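Local coordinates for protein replicative DNA helicase DnaB, 1st part (Mycobacterium tuberculosis, PDB 2R5U) that probably unwinds duplex DNA ahead of the replisome as a hexameric, ATP-driven 5'-3' helicase, of which this chain is the N-terminal domain, at residues Glu157-Asp160 and Arg161-Glu165. Residues are numbered along the deposited sequence; the frame is centred on the assembly and turned at random.
Sequences EVVD and RAQAE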
loop_
_atom_site.group_PDB
_atom_site.type_symbol
_atom_site.label_atom_id
_atom_site.label_comp_id
_atom_site.label_asym_id
_atom_site.label_seq_id
_atom_site.Cartn_x
_atom_site.Cartn_y
_atom_site.Cartn_z
ATOM N N GLU B 157 -24.889 6.997 13.564
ATOM C CA GLU B 157 -24.013 5.908 13.142
ATOM C C GLU B 157 -22.834 5.731 14.083
ATOM O O GLU B 157 -22.253 4.652 14.151
ATOM C CB GLU B 157 -23.573 6.094 11.692
ATOM C CG GLU B 157 -24.583 5.509 10.709
ATOM C CD GLU B 157 -24.975 6.473 9.610
ATOM O OE1 GLU B 157 -24.067 7.010 8.926
ATOM O OE2 GLU B 157 -26.201 6.688 9.431
ATOM N N VAL B 158 -22.501 6.791 14.818
ATOM C CA VAL B 158 -21.517 6.712 15.898
ATOM C C VAL B 158 -22.092 5.843 17.016
ATOM O O VAL B 158 -21.450 4.892 17.465
ATOM C CB VAL B 158 -21.149 8.120 16.443
ATOM C CG1 VAL B 158 -20.108 8.026 17.544
ATOM C CG2 VAL B 158 -20.652 9.007 15.311
ATOM N N VAL B 159 -23.318 6.165 17.424
ATOM C CA VAL B 159 -24.026 5.428 18.472
ATOM C C VAL B 159 -24.213 3.951 18.079
ATOM O O VAL B 159 -23.986 3.042 18.891
ATOM C CB VAL B 159 -25.397 6.083 18.800
ATOM C CG1 VAL B 159 -26.233 5.165 19.682
ATOM C CG2 VAL B 159 -25.199 7.441 19.466
ATOM N N ASP B 160 -24.606 3.721 16.829
ATOM C CA ASP B 160 -24.748 2.363 16.319
ATOM C C ASP B 160 -23.434 1.557 16.344
ATOM O O ASP B 160 -23.460 0.365 16.645
ATOM C CB ASP B 160 -25.365 2.362 14.917
ATOM C CG ASP B 160 -25.724 0.976 14.451
ATOM O OD1 ASP B 160 -26.815 0.452 14.823
ATOM O OD2 ASP B 160 -24.898 0.408 13.707
ATOM N N ARG B 161 -22.303 2.196 16.042
ATOM C CA ARG B 161 -21.008 1.500 16.099
ATOM C C ARG B 161 -20.724 1.096 17.540
ATOM O O ARG B 161 -20.321 -0.045 17.804
ATOM C CB ARG B 161 -19.843 2.350 15.551
ATOM C CG ARG B 161 -20.005 2.869 14.118
ATOM C CD ARG B 161 -20.696 1.857 13.219
ATOM N NE ARG B 161 -21.745 2.474 12.409
ATOM C CZ ARG B 161 -21.739 2.510 11.079
ATOM N NH1 ARG B 161 -20.739 1.961 10.401
ATOM N NH2 ARG B 161 -22.740 3.086 10.424
ATOM N N ALA B 162 -20.952 2.038 18.456
ATOM C CA ALA B 162 -20.837 1.797 19.900
ATOM C C ALA B 162 -21.671 0.598 20.355
ATOM O O ALA B 162 -21.163 -0.280 21.042
ATOM C CB ALA B 162 -21.220 3.043 20.680
ATOM N N GLN B 163 -22.937 0.557 19.951
ATOM C CA GLN B 163 -23.843 -0.541 20.336
ATOM C C GLN B 163 -23.446 -1.901 19.736
ATOM O O GLN B 163 -23.531 -2.928 20.411
ATOM C CB GLN B 163 -25.284 -0.182 19.993
ATOM C CG GLN B 163 -25.787 1.051 20.751
ATOM C CD GLN B 163 -27.153 1.500 20.305
ATOM O OE1 GLN B 163 -27.639 1.082 19.254
ATOM N NE2 GLN B 163 -27.793 2.356 21.111
ATOM N N ALA B 164 -23.012 -1.889 18.472
ATOM C CA ALA B 164 -22.445 -3.069 17.815
ATOM C C ALA B 164 -21.293 -3.698 18.618
ATOM O O ALA B 164 -21.140 -4.921 18.627
ATOM C CB ALA B 164 -21.996 -2.733 16.382
ATOM N N GLU B 165 -20.500 -2.863 19.295
ATOM C CA GLU B 165 -19.381 -3.340 20.122
ATOM C C GLU B 165 -19.854 -4.184 21.309
ATOM O O GLU B 165 -19.288 -5.251 21.581
ATOM C CB GLU B 165 -18.508 -2.178 20.628
ATOM C CG GLU B 165 -17.845 -1.371 19.536
ATOM C CD GLU B 165 -16.876 -2.182 18.688
ATOM O OE1 GLU B 165 -16.302 -3.165 19.205
ATOM O OE2 GLU B 165 -16.662 -1.822 17.511
HETATM O O HOH W 1 -28.089 2.104 16.769
#
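Arg-161 folds its side chain back along the helix and lies beside Glu-157, both side chains running the same way. With CG beside the backbone N and bends at chi2 (-37°) and chi3, the guanidinium comes to lie next to the aliphatic part of the glutamate, Arg-161 NH2 standing 3.4 Å from Glu-157 CB. Their charged ends stay apart: Glu-157 OE1 is 4.4 Å from Arg-161 NH2, well out of the guanidinium plane, so no N-H is aimed at it. Asp-160 supplies a second negative charge in a long salt bridge, OD2 to Arg-161 NE at 4.0 Å, with carboxylate and guanidinium almost perpendicular (85°). Both carboxylates would act on the arginine mainly through charge, since neither lies in the guanidinium plane. Its NE also makes a weak and doubtful hydrogen bond to Glu-157 O.

Ala-162 continues the helical ladder, its N bonding Val-158 O at 3.1 Å, nearly straight, while its CB rests against Val-159 O. Gln-163 binds Val-159 O through its backbone N and then reaches out across the valine at a slant. Its chain is extended beyond CG, and Gln-163 NE2 comes to 3.5 Å from Val-159 CG1. The other end of the amide, Gln-163 OE1, accepts a water hydrogen bond at 2.7 Å; the same water also donates to Asp-160 OD1, at 2.9 Å, bridging side chains three residues apart. Ala-164 N closes the next rung on Asp-160 O.

This surface turn belongs to helix 155-169, which packs back against helix 119-147 in a helical hairpin: Val-158 and Arg-161 touch Tyr-145, and Ala-162 meets Val-142. Leu-131, Leu-135 and Ile-166 of a neighbouring subunit pack against Val-159, Val-158 and the Ala-162/Gln-163 pair, respectively, so this face of the helix lies in an interface between two subunits of the hexamer.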